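Side-chain contacts in uncharacterized protein (Parabacteroides merdae, PDB 4R7F), which is of unknown function but folds into three immunoglobulin-like beta-sandwich domains, the first resembling that of type 9 secretion system plug proteins: residues A[185-188]-A[192-195]; A[216-221]-A[372-377]; A[300-305]-A[331-336]; A[306-311]-A[316-321]; A[348-353]-A[360-365]. All coordinates share one frame; numbering follows the deposited sequence.

Contacts 1 and 2, with centres 6 Å apart, lie in one beta sandwich and share the sheet holding neighbouring strands 181-187 and 373-380. Contacts 3, 4 and 5 form a second group, centres 11 to 13 Å apart, in another sandwich; contacts 4 and 5 meet on paired strands 305-310 and 342-352. Contact 1 closes before contact 2 opens, and the loop closed by contact 2 encloses the other three, contact 4 lying inside contact 3. The chain thus leaves the first sandwich at 216-221, builds the second and returns at 372-377, as in a domain insertion. Contacts 1 and 4, centres 15 Å apart, touch where the two sandwiches meet.

Contact 1. Residues A[185-188]-A[192-195]; sequences VYQD and DNAV
The amide planes of Q187 and N193 are inclined by 28°, their side chains crossing at about a right angle, and the Y186 ring receives the methyl group of A194 obliquely, with CD1 of Y186 3.4 Å from CB of A194. Within the amide pair, ND2 of N193 gives a hydrogen bond of 2.9 Å to OE1 of Q187. That oxygen lies in the plane of the N193 amide, while the donor stands tilted 20° from the Q187 carbonyl plane. Q187 spans the gap because CG is anti to the backbone N (chi1 -176°) and the chain continues extended. Its other amide atom, NE2, is bonded to O of P219, so both ends of this buried amide have partners. N193 also works at both ends: a water that accepts from N of Q187 at 2.7 Å donates to OD1 of N193 at 2.8 Å. Replacing N193 by a leucine would probably leave OE1 of Q187 without its donor and the water without one of its partners, setting this part of the loop free to shift. Farther along, V185 and V195 exchange two backbone hydrogen bonds, N of V185 to O of V195 at 2.9 Å and N of V195 to O of V185 at 3.1 Å. Both valines also pack on F218 of the facing sheet. The arrangement is a single antiparallel bridge, a hydrogen-bonded pair, by which the loop folds back on strand 181-187, the outermost strand of its sheet in an immunoglobulin-like sandwich.

Contact 2. Residues A[216-221]-A[372-377]; sequences LIFPAG and NEYSIY
Two acceptors hold ND2 of N372: O of A220, through a hydrogen bond of 2.7 Å, and OE1 of Q161. The contact joins the two facing sheets of an immunoglobulin-like sandwich, strand 207-219 belonging to one and strand 373-380 to the other. O of A220 lies close to the plane of the N372 amide, and the donor comes in tilted 24° from the A220 carbonyl plane. CG of N372 sits beside the backbone N, anti to the carbonyl carbon (chi1 -72°), which brings the amide across to the other segment. N372 follows Q371, a ligand of the bound magnesium ion, and the nearest atom of its own side chain is about 4 Å from the metal, consistent with a second-shell position. An alanine here would remove the amide and is likely to leave O of A220 without this donor and OE1 of Q161 without one of its partners, weakening the link beside the metal ligand Q371.

Deeper in the sandwich F218 and Y374 fill the space between the sheets. CE2 of Y374 lies over one face of the F218 ring, offset toward the rim, and is 3.7 Å from CD1 of F218. The planes make 55°, with ring centres 5.2 Å apart, so the pair is an oblique one. The side chains slide past each other in opposite directions, which carries OH of Y374, hydrogen-bonded to OE1 of Q161 and NE2 of Q187, to 4.1 Å from CB of F218.

Contact 3. Residues A[300-305]-A[331-336]; sequences DPLPDG and KQYEKA
Y333 stretches from strand 332-340 to the backbone of P301 and L302. From CB the ring is directed toward the loop by a first torsion (chi1 -71°) that swings CG away from the residue's own carbonyl carbon. Midway along the ring, CE2 lies 4.0 Å from CD1 of L302, whose side chain crosses the tyrosine at about a right angle, and 4.1 Å from CA of P301. Next, CZ comes equally near CA of P301 and leans on V307 of strand 305-310, while Y326 meets the ring edge-to-face. At the tip, OH accepts a hydrogen bond of 2.9 Å from N of L302. The same hydroxyl donates to a water at 2.5 Å that lies in the plane of the ring. This water passes its own two hydrogens on, to O of L302 at 2.6 Å and to O of G305 at 2.8 Å. One phenol thus ties the loop at three backbone atoms, one directly and two through the water. The loop is a beta arch: it leads from strand 290-298 in one sheet to strand 305-310 in the facing sheet, and the tyrosine braces this connection at one end of an immunoglobulin-like sandwich.

Contact 4. Residues A[306-311]-A[316-321]; sequences SVYLNG and NVLDEK
The loop that leaves strand 305-310 doubles back along it, and Y308 meets L318 and D319 where the two run side by side in nearly opposite directions. A backbone hydrogen bond of 2.9 Å from N of N316 to O of G311 closes the turn. CB of L318 lies over one face of the Y308 ring, 4.1 Å above the plane and offset toward the rim, while CD2 of L318 reaches CB of Y308 at 3.7 Å. A chi1 of -55° in L318, turning CG to the side of its own N, takes the branch there. At the edge of the same ring, near its plane, O of D319 approaches CE2 of Y308 to 3.3 Å. Water fills in for direct bonds between strand and loop: one molecule accepts from ND2 of N310 and donates to O of L309 and, at 2.8 Å, to O of V317. The oxygen end of this amide, OD1 of N310, is bonded to NE2 of Q347. Beyond L318 the loop is shaped by an Asx turn, in which N of K321 gives OD1 of D319 a 3.0 Å bond from above the carboxylate plane, and NZ of K321 forms a salt bridge of 2.8 Å on the syn lone pair of OD2 of D319. D8 provides a second carboxylate for this lysine. Strand 305-310 itself lies between two backbones, pairing with strand 342-352 through Y308 and N310 and bonded through V307 and L309 to M324 and S322.

Contact 5. Residues A[348-353]-A[360-365]; sequences YLFVPT and TGPIEG
N of Y348 gives a hydrogen bond of 2.8 Å to OE2 of E364, on the anti lone pair of that oxygen. The carboxylate lies almost parallel to the tyrosine ring, 11° between the planes, with the same OE2 3.5 Å from CD2 of Y348. A bend of the glutamate chain at chi2 (-57°) brings its carboxylate to N of Y348. Beside it, CG2 of I363 packs on CB of Y348 at 3.7 Å. CG of P362 lies 3.8 Å from CB of F350, the two side chains crossing at about a right angle. On the other surface of the strand L349 and T360 lie side by side and point the same way, with CD2 of L349 3.5 Å from CG2 of T360. A water joins the backbones, donating to O of Y348 at 2.9 Å and accepting from N of I363.

In the next shell R225 and R259 form salt bridges to OE2 and OE1 of E364, which should stabilise its negative charge. OH of Y348 is held by D256, and OG1 of T360 by N366. N of E364 bonds to O of T360 at 2.9 Å, making 360-364 a helix-like turn. The loop so shaped packs against residues 348-350 of strand 342-352, while Y348 and I363 both meet L297 of the facing sheet, a layering of side chains between two sheets that belongs to the immunoglobulin-like beta sandwich.

Contact 1. Residues A[185-188]-A[192-195]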
# COMPACT_ATOMS: atom_id res chain seq x y z
N VAL A 185 16.48 -3.04 10.81
CA VAL A 185 15.75 -2.54 9.66
C VAL A 185 16.13 -3.31 8.40
O VAL A 185 17.29 -3.42 8.04
CB VAL A 185 15.99 -1.03 9.50
CG1 VAL A 185 15.26 -0.50 8.30
CG2 VAL A 185 15.53 -0.30 10.76
N TYR A 186 15.13 -3.85 7.71
CA TYR A 186 15.39 -4.70 6.57
C TYR A 186 14.73 -4.11 5.35
O TYR A 186 13.55 -3.77 5.40
CB TYR A 186 14.82 -6.10 6.81
CG TYR A 186 15.41 -6.82 8.00
CD1 TYR A 186 16.57 -7.56 7.88
CD2 TYR A 186 14.80 -6.79 9.23
CE1 TYR A 186 17.12 -8.25 8.95
CE2 TYR A 186 15.34 -7.46 10.32
CZ TYR A 186 16.51 -8.20 10.17
OH TYR A 186 17.10 -8.86 11.24
N GLN A 187 15.49 -4.02 4.27
CA GLN A 187 14.96 -3.59 2.99
C GLN A 187 14.56 -4.81 2.20
O GLN A 187 15.35 -5.76 2.10
CB GLN A 187 16.03 -2.83 2.20
CG GLN A 187 15.59 -2.23 0.88
CD GLN A 187 16.76 -1.63 0.09
OE1 GLN A 187 17.83 -2.19 0.07
NE2 GLN A 187 16.54 -0.49 -0.56
N ASP A 188 13.34 -4.80 1.66
CA ASP A 188 12.82 -5.89 0.82
C ASP A 188 13.16 -7.28 1.37
O ASP A 188 13.58 -8.18 0.64
CB ASP A 188 13.27 -5.74 -0.65
CG ASP A 188 12.87 -4.39 -1.26
OD1 ASP A 188 11.82 -3.87 -0.86
OD2 ASP A 188 13.61 -3.83 -2.10
N ASP A 192 21.13 -9.30 3.93
CA ASP A 192 22.50 -8.97 3.55
C ASP A 192 22.86 -7.49 3.75
O ASP A 192 24.00 -7.18 4.09
CB ASP A 192 22.76 -9.39 2.11
CG ASP A 192 21.95 -8.57 1.10
OD1 ASP A 192 20.75 -8.83 0.95
OD2 ASP A 192 22.53 -7.68 0.44
N ASN A 193 21.91 -6.58 3.51
CA ASN A 193 22.19 -5.15 3.71
C ASN A 193 21.33 -4.52 4.81
O ASN A 193 21.02 -3.31 4.77
CB ASN A 193 22.03 -4.39 2.40
CG ASN A 193 20.58 -4.29 1.96
OD1 ASN A 193 19.75 -5.08 2.37
ND2 ASN A 193 20.27 -3.28 1.15
N ALA A 194 20.98 -5.33 5.81
CA ALA A 194 20.16 -4.88 6.93
C ALA A 194 20.97 -3.96 7.84
O ALA A 194 22.18 -3.97 7.83
CB ALA A 194 19.63 -6.06 7.71
N VAL A 195 20.27 -3.16 8.64
CA VAL A 195 20.90 -2.18 9.48
C VAL A 195 20.49 -2.41 10.94
O VAL A 195 19.33 -2.77 11.23
CB VAL A 195 20.45 -0.76 9.05
CG1 VAL A 195 21.01 0.30 9.98
CG2 VAL A 195 20.88 -0.47 7.64
O HOH W 1 17.98 -5.05 4.48

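Contact 2. Residues A[216-221]-A[372-377]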
# COMPACT_ATOMS: atom_id res chain seq x y z
N LEU A 216 20.55 4.82 8.15
CA LEU A 216 19.23 4.48 7.68
C LEU A 216 18.99 4.93 6.26
O LEU A 216 17.85 4.94 5.79
CB LEU A 216 18.16 5.01 8.62
CG LEU A 216 18.01 4.18 9.89
CD1 LEU A 216 17.01 4.83 10.81
CD2 LEU A 216 17.61 2.76 9.58
N ILE A 217 20.08 5.22 5.56
CA ILE A 217 20.04 5.57 4.16
C ILE A 217 20.48 4.35 3.34
O ILE A 217 21.58 3.85 3.48
CB ILE A 217 20.95 6.76 3.84
CG1 ILE A 217 20.51 7.98 4.64
CG2 ILE A 217 20.86 7.08 2.36
CD1 ILE A 217 21.33 9.23 4.38
N PHE A 218 19.58 3.89 2.49
CA PHE A 218 19.77 2.67 1.73
C PHE A 218 19.90 3.03 0.28
O PHE A 218 19.28 4.01 -0.15
CB PHE A 218 18.52 1.84 1.83
CG PHE A 218 18.36 1.16 3.14
CD1 PHE A 218 17.74 1.81 4.19
CD2 PHE A 218 18.75 -0.15 3.29
CE1 PHE A 218 17.56 1.18 5.41
CE2 PHE A 218 18.60 -0.79 4.51
CZ PHE A 218 18.00 -0.12 5.57
N PRO A 219 20.63 2.24 -0.50
CA PRO A 219 20.50 2.49 -1.96
C PRO A 219 19.10 2.12 -2.44
O PRO A 219 18.50 1.16 -1.94
CB PRO A 219 21.56 1.59 -2.57
CG PRO A 219 21.84 0.56 -1.51
CD PRO A 219 21.66 1.24 -0.20
N ALA A 220 18.58 2.89 -3.39
CA ALA A 220 17.18 2.80 -3.74
C ALA A 220 16.85 1.61 -4.60
O ALA A 220 15.69 1.14 -4.61
CB ALA A 220 16.70 4.08 -4.39
N GLY A 221 17.82 1.11 -5.35
CA GLY A 221 17.57 -0.03 -6.24
C GLY A 221 16.55 0.30 -7.31
O GLY A 221 16.39 1.47 -7.71
N ASN A 372 9.97 0.35 -2.59
CA ASN A 372 10.59 -0.69 -1.75
C ASN A 372 9.84 -0.76 -0.46
O ASN A 372 9.08 0.14 -0.13
CB ASN A 372 12.05 -0.35 -1.46
CG ASN A 372 12.94 -0.50 -2.66
OD1 ASN A 372 12.96 -1.56 -3.33
ND2 ASN A 372 13.64 0.54 -2.98
N GLU A 373 10.05 -1.83 0.28
CA GLU A 373 9.48 -1.92 1.62
C GLU A 373 10.60 -2.02 2.65
O GLU A 373 11.67 -2.52 2.35
CB GLU A 373 8.55 -3.11 1.75
CG GLU A 373 9.23 -4.46 1.69
CD GLU A 373 8.22 -5.57 1.51
OE1 GLU A 373 7.61 -5.63 0.43
OE2 GLU A 373 8.04 -6.34 2.45
N TYR A 374 10.33 -1.56 3.87
CA TYR A 374 11.29 -1.59 4.95
C TYR A 374 10.59 -2.05 6.19
O TYR A 374 9.59 -1.47 6.57
CB TYR A 374 11.84 -0.19 5.20
CG TYR A 374 12.56 0.33 4.01
CD1 TYR A 374 11.89 0.98 3.00
CD2 TYR A 374 13.91 0.14 3.86
CE1 TYR A 374 12.55 1.45 1.87
CE2 TYR A 374 14.59 0.63 2.75
CZ TYR A 374 13.91 1.27 1.75
OH TYR A 374 14.61 1.69 0.60
N SER A 375 11.11 -3.09 6.81
CA SER A 375 10.53 -3.60 8.05
C SER A 375 11.45 -3.20 9.22
O SER A 375 12.65 -3.43 9.18
CB SER A 375 10.36 -5.11 7.97
OG SER A 375 9.66 -5.55 6.82
N ILE A 376 10.86 -2.61 10.25
CA ILE A 376 11.54 -2.08 11.42
C ILE A 376 11.10 -2.94 12.60
O ILE A 376 9.92 -3.03 12.90
CB ILE A 376 11.12 -0.64 11.67
CG1 ILE A 376 11.46 0.19 10.43
CG2 ILE A 376 11.82 -0.06 12.91
CD1 ILE A 376 10.71 1.49 10.39
N TYR A 377 12.07 -3.65 13.17
CA TYR A 377 11.86 -4.56 14.27
C TYR A 377 12.51 -3.94 15.49
O TYR A 377 13.69 -3.61 15.46
CB TYR A 377 12.59 -5.89 14.01
CG TYR A 377 11.98 -6.79 12.95
CD1 TYR A 377 12.07 -6.48 11.60
CD2 TYR A 377 11.32 -7.93 13.30
CE1 TYR A 377 11.51 -7.31 10.63
CE2 TYR A 377 10.78 -8.77 12.36
CZ TYR A 377 10.87 -8.46 11.02
OH TYR A 377 10.31 -9.32 10.11

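Contact 3. Residues A[300-305]-A[331-336]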
# COMPACT_ATOMS: atom_id res chain seq x y z
N ASP A 300 29.61 -7.56 -19.75
CA ASP A 300 31.00 -7.93 -19.49
C ASP A 300 31.07 -8.32 -18.04
O ASP A 300 30.25 -7.82 -17.27
CB ASP A 300 31.90 -6.71 -19.69
CG ASP A 300 32.19 -6.43 -21.16
OD1 ASP A 300 31.86 -7.27 -22.06
OD2 ASP A 300 32.80 -5.39 -21.41
N PRO A 301 32.03 -9.18 -17.66
CA PRO A 301 32.03 -9.54 -16.25
C PRO A 301 32.45 -8.36 -15.39
O PRO A 301 33.36 -7.60 -15.74
CB PRO A 301 33.04 -10.68 -16.18
CG PRO A 301 34.05 -10.32 -17.22
CD PRO A 301 33.21 -9.73 -18.36
N LEU A 302 31.79 -8.22 -14.25
CA LEU A 302 32.10 -7.19 -13.31
C LEU A 302 33.27 -7.61 -12.45
O LEU A 302 33.25 -8.69 -11.84
CB LEU A 302 30.90 -6.86 -12.42
CG LEU A 302 29.77 -6.04 -13.03
CD1 LEU A 302 29.08 -6.84 -14.11
CD2 LEU A 302 28.74 -5.71 -11.95
N PRO A 303 34.29 -6.75 -12.36
CA PRO A 303 35.52 -7.02 -11.61
C PRO A 303 35.35 -6.85 -10.12
O PRO A 303 34.44 -6.16 -9.69
CB PRO A 303 36.48 -5.94 -12.12
CG PRO A 303 35.60 -4.83 -12.57
CD PRO A 303 34.36 -5.47 -13.11
N ASP A 304 36.22 -7.48 -9.34
CA ASP A 304 36.31 -7.26 -7.90
C ASP A 304 35.02 -7.64 -7.16
O ASP A 304 34.67 -7.00 -6.18
CB ASP A 304 36.67 -5.80 -7.61
CG ASP A 304 37.89 -5.31 -8.42
OD1 ASP A 304 38.88 -6.06 -8.51
OD2 ASP A 304 37.84 -4.17 -8.96
N GLY A 305 34.31 -8.65 -7.65
CA GLY A 305 33.12 -9.10 -6.97
C GLY A 305 32.44 -10.22 -7.68
O GLY A 305 32.94 -10.70 -8.73
N LYS A 331 29.90 -14.43 -23.24
CA LYS A 331 29.97 -13.17 -22.47
C LYS A 331 28.70 -12.85 -21.67
O LYS A 331 28.14 -11.75 -21.75
CB LYS A 331 30.35 -12.01 -23.38
CG LYS A 331 31.63 -12.22 -24.18
CD LYS A 331 32.84 -12.44 -23.28
CE LYS A 331 34.02 -12.95 -24.11
NZ LYS A 331 35.14 -13.42 -23.24
N GLN A 332 28.28 -13.82 -20.87
CA GLN A 332 27.04 -13.71 -20.10
C GLN A 332 27.18 -14.39 -18.77
O GLN A 332 27.86 -15.41 -18.66
CB GLN A 332 25.93 -14.39 -20.84
CG GLN A 332 25.69 -13.80 -22.23
CD GLN A 332 24.67 -14.59 -22.99
OE1 GLN A 332 24.57 -15.82 -22.86
NE2 GLN A 332 23.92 -13.90 -23.81
N TYR A 333 26.53 -13.83 -17.77
CA TYR A 333 26.26 -14.57 -16.54
C TYR A 333 25.08 -15.50 -16.85
O TYR A 333 24.12 -15.09 -17.47
CB TYR A 333 25.91 -13.59 -15.41
CG TYR A 333 27.07 -12.75 -14.87
CD1 TYR A 333 27.89 -13.24 -13.87
CD2 TYR A 333 27.31 -11.48 -15.33
CE1 TYR A 333 28.95 -12.52 -13.38
CE2 TYR A 333 28.34 -10.72 -14.83
CZ TYR A 333 29.17 -11.23 -13.85
OH TYR A 333 30.22 -10.48 -13.32
N GLU A 334 25.17 -16.76 -16.44
CA GLU A 334 24.14 -17.73 -16.72
C GLU A 334 23.93 -18.68 -15.57
O GLU A 334 24.87 -19.08 -14.91
CB GLU A 334 24.48 -18.55 -17.98
CG GLU A 334 24.44 -17.75 -19.28
CD GLU A 334 24.64 -18.59 -20.55
OE1 GLU A 334 24.08 -19.70 -20.60
OE2 GLU A 334 25.32 -18.12 -21.51
N LYS A 335 22.67 -19.05 -15.36
CA LYS A 335 22.31 -20.03 -14.37
C LYS A 335 21.01 -20.78 -14.72
O LYS A 335 20.03 -20.20 -15.24
CB LYS A 335 22.21 -19.36 -12.99
CG LYS A 335 22.08 -20.34 -11.82
CD LYS A 335 22.21 -19.64 -10.47
CE LYS A 335 22.54 -20.60 -9.35
NZ LYS A 335 24.01 -20.80 -9.21
N ALA A 336 21.02 -22.08 -14.42
CA ALA A 336 19.86 -22.98 -14.56
C ALA A 336 19.36 -23.26 -13.17
O ALA A 336 20.15 -23.62 -12.31
CB ALA A 336 20.28 -24.30 -15.19
O HOH W 2 31.61 -10.58 -11.20

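Contact 4. Residues A[306-311]-A[316-321]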
# COMPACT_ATOMS: atom_id res chain seq x y z
N SER A 306 31.27 -10.60 -7.14
CA SER A 306 30.46 -11.67 -7.72
C SER A 306 29.01 -11.26 -7.85
O SER A 306 28.54 -10.38 -7.13
CB SER A 306 30.61 -12.93 -6.87
OG SER A 306 31.98 -13.34 -6.84
N VAL A 307 28.32 -11.88 -8.80
CA VAL A 307 26.92 -11.58 -9.06
C VAL A 307 26.08 -12.72 -8.54
O VAL A 307 26.44 -13.91 -8.72
CB VAL A 307 26.64 -11.36 -10.56
CG1 VAL A 307 25.16 -11.08 -10.83
CG2 VAL A 307 27.46 -10.18 -11.04
N TYR A 308 25.00 -12.34 -7.85
CA TYR A 308 24.06 -13.27 -7.24
C TYR A 308 22.62 -13.00 -7.69
O TYR A 308 22.15 -11.86 -7.74
CB TYR A 308 24.10 -13.13 -5.73
CG TYR A 308 25.37 -13.56 -5.08
CD1 TYR A 308 26.48 -12.71 -5.05
CD2 TYR A 308 25.49 -14.82 -4.50
CE1 TYR A 308 27.65 -13.10 -4.45
CE2 TYR A 308 26.66 -15.20 -3.88
CZ TYR A 308 27.74 -14.35 -3.89
OH TYR A 308 28.89 -14.77 -3.33
N LEU A 309 21.92 -14.07 -7.99
CA LEU A 309 20.51 -14.01 -8.31
C LEU A 309 19.78 -13.89 -6.98
O LEU A 309 20.10 -14.54 -6.00
CB LEU A 309 20.13 -15.26 -9.08
CG LEU A 309 18.79 -15.46 -9.75
CD1 LEU A 309 18.29 -14.22 -10.47
CD2 LEU A 309 18.97 -16.63 -10.71
N ASN A 310 18.87 -12.95 -6.90
CA ASN A 310 18.34 -12.56 -5.63
C ASN A 310 16.81 -12.48 -5.68
O ASN A 310 16.22 -12.06 -6.68
CB ASN A 310 18.93 -11.20 -5.25
CG ASN A 310 18.46 -10.72 -3.91
OD1 ASN A 310 17.72 -9.73 -3.77
ND2 ASN A 310 18.85 -11.45 -2.90
N GLY A 311 16.19 -12.86 -4.57
CA GLY A 311 14.73 -12.82 -4.43
C GLY A 311 14.28 -13.95 -3.50
O GLY A 311 15.11 -14.73 -3.02
N ASN A 316 16.32 -14.99 -0.42
CA ASN A 316 17.24 -13.87 -0.24
C ASN A 316 18.60 -14.22 0.42
O ASN A 316 19.21 -13.40 1.07
CB ASN A 316 16.52 -12.72 0.46
CG ASN A 316 15.52 -12.02 -0.45
OD1 ASN A 316 15.75 -11.85 -1.64
ND2 ASN A 316 14.41 -11.65 0.10
N VAL A 317 19.07 -15.44 0.20
CA VAL A 317 20.39 -15.88 0.63
C VAL A 317 21.42 -15.67 -0.48
O VAL A 317 21.23 -16.09 -1.62
CB VAL A 317 20.32 -17.36 1.08
CG1 VAL A 317 21.69 -17.97 1.43
CG2 VAL A 317 19.34 -17.50 2.24
N LEU A 318 22.52 -15.01 -0.13
CA LEU A 318 23.65 -14.81 -1.02
C LEU A 318 24.69 -15.82 -0.59
O LEU A 318 25.38 -15.62 0.40
CB LEU A 318 24.21 -13.38 -0.90
CG LEU A 318 23.17 -12.28 -1.14
CD1 LEU A 318 23.87 -10.94 -1.06
CD2 LEU A 318 22.52 -12.48 -2.49
N ASP A 319 24.76 -16.92 -1.36
CA ASP A 319 25.73 -17.97 -1.17
C ASP A 319 25.97 -18.75 -2.51
O ASP A 319 25.57 -18.32 -3.58
CB ASP A 319 25.23 -18.90 -0.05
CG ASP A 319 24.04 -19.81 -0.48
OD1 ASP A 319 23.50 -19.67 -1.62
OD2 ASP A 319 23.64 -20.68 0.36
N GLU A 320 26.60 -19.91 -2.42
CA GLU A 320 27.03 -20.67 -3.59
C GLU A 320 25.86 -21.17 -4.39
O GLU A 320 26.03 -21.50 -5.53
CB GLU A 320 27.85 -21.89 -3.17
CG GLU A 320 29.18 -21.53 -2.51
CD GLU A 320 29.15 -21.36 -0.98
OE1 GLU A 320 28.07 -21.48 -0.32
OE2 GLU A 320 30.26 -21.08 -0.46
N LYS A 321 24.69 -21.29 -3.78
CA LYS A 321 23.52 -21.68 -4.51
C LYS A 321 23.04 -20.58 -5.40
O LYS A 321 22.52 -20.89 -6.44
CB LYS A 321 22.36 -22.05 -3.59
CG LYS A 321 22.64 -23.15 -2.58
CD LYS A 321 21.27 -23.53 -1.99
CE LYS A 321 21.24 -23.65 -0.47
NZ LYS A 321 21.42 -22.36 0.25
O HOH W 3 19.61 -14.42 -3.23
O HOH W 4 15.27 -9.34 -2.71
O HOH W 5 19.41 -10.76 0.23

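Contact 5. Residues A[348-353]-A[360-365]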
# COMPACT_ATOMS: atom_id res chain seq x y z
N TYR A 348 19.53 -9.05 -9.72
CA TYR A 348 20.90 -9.42 -9.73
C TYR A 348 21.68 -8.46 -8.84
O TYR A 348 21.72 -7.27 -9.10
CB TYR A 348 21.43 -9.33 -11.17
CG TYR A 348 20.81 -10.31 -12.15
CD1 TYR A 348 21.11 -11.68 -12.13
CD2 TYR A 348 19.99 -9.85 -13.16
CE1 TYR A 348 20.57 -12.55 -13.07
CE2 TYR A 348 19.44 -10.71 -14.08
CZ TYR A 348 19.72 -12.04 -14.04
OH TYR A 348 19.15 -12.83 -15.02
N LEU A 349 22.30 -9.00 -7.81
CA LEU A 349 23.07 -8.20 -6.89
C LEU A 349 24.55 -8.50 -7.08
O LEU A 349 24.92 -9.62 -7.31
CB LEU A 349 22.69 -8.52 -5.45
CG LEU A 349 21.29 -8.17 -4.97
CD1 LEU A 349 21.19 -8.54 -3.49
CD2 LEU A 349 21.00 -6.69 -5.16
N PHE A 350 25.36 -7.47 -6.96
CA PHE A 350 26.80 -7.55 -6.95
C PHE A 350 27.31 -7.51 -5.50
O PHE A 350 26.93 -6.62 -4.74
CB PHE A 350 27.33 -6.33 -7.72
CG PHE A 350 28.81 -6.24 -7.78
CD1 PHE A 350 29.53 -7.14 -8.54
CD2 PHE A 350 29.48 -5.26 -7.07
CE1 PHE A 350 30.92 -7.07 -8.60
CE2 PHE A 350 30.86 -5.18 -7.13
CZ PHE A 350 31.58 -6.08 -7.90
N VAL A 351 28.20 -8.42 -5.13
CA VAL A 351 28.84 -8.40 -3.81
C VAL A 351 30.32 -8.19 -4.03
O VAL A 351 30.97 -9.05 -4.63
CB VAL A 351 28.63 -9.72 -3.06
CG1 VAL A 351 29.29 -9.67 -1.69
CG2 VAL A 351 27.15 -10.03 -2.92
N PRO A 352 30.85 -7.02 -3.61
CA PRO A 352 32.27 -6.66 -3.77
C PRO A 352 33.10 -7.68 -3.02
O PRO A 352 32.59 -8.26 -2.07
CB PRO A 352 32.40 -5.26 -3.12
CG PRO A 352 31.03 -4.79 -2.92
CD PRO A 352 30.10 -5.98 -2.90
N THR A 353 34.33 -7.94 -3.46
CA THR A 353 35.13 -8.99 -2.82
C THR A 353 35.47 -8.48 -1.43
O THR A 353 35.70 -7.28 -1.24
CB THR A 353 36.41 -9.37 -3.63
OG1 THR A 353 37.16 -8.18 -3.96
CG2 THR A 353 36.03 -10.23 -4.92
N THR A 360 22.49 -3.28 -5.45
CA THR A 360 21.63 -3.13 -6.63
C THR A 360 22.27 -2.19 -7.67
O THR A 360 21.89 -2.17 -8.84
CB THR A 360 20.29 -2.52 -6.19
OG1 THR A 360 20.57 -1.50 -5.23
CG2 THR A 360 19.40 -3.55 -5.56
N GLY A 361 23.21 -1.37 -7.25
CA GLY A 361 23.69 -0.31 -8.12
C GLY A 361 24.27 -0.75 -9.45
O GLY A 361 23.95 -0.19 -10.49
N PRO A 362 25.18 -1.73 -9.43
CA PRO A 362 25.92 -2.04 -10.67
C PRO A 362 25.07 -2.64 -11.80
O PRO A 362 25.23 -2.27 -12.94
CB PRO A 362 27.01 -3.01 -10.19
CG PRO A 362 27.19 -2.71 -8.74
CD PRO A 362 25.80 -2.36 -8.24
N ILE A 363 24.14 -3.52 -11.48
CA ILE A 363 23.32 -4.15 -12.53
C ILE A 363 21.86 -3.65 -12.62
O ILE A 363 21.28 -3.56 -13.71
CB ILE A 363 23.33 -5.67 -12.28
CG1 ILE A 363 24.79 -6.15 -12.39
CG2 ILE A 363 22.41 -6.40 -13.25
CD1 ILE A 363 25.07 -7.41 -11.64
N GLU A 364 21.26 -3.37 -11.46
CA GLU A 364 19.86 -3.01 -11.42
C GLU A 364 19.68 -1.50 -11.43
O GLU A 364 18.66 -1.01 -11.89
CB GLU A 364 19.17 -3.64 -10.21
CG GLU A 364 19.23 -5.15 -10.20
CD GLU A 364 18.65 -5.82 -11.44
OE1 GLU A 364 18.13 -5.14 -12.37
OE2 GLU A 364 18.72 -7.08 -11.50
N GLY A 365 20.70 -0.79 -10.96
CA GLY A 365 20.66 0.66 -10.83
C GLY A 365 19.99 1.08 -9.52
O GLY A 365 19.35 0.26 -8.84
O HOH W 6 23.60 -5.10 -8.94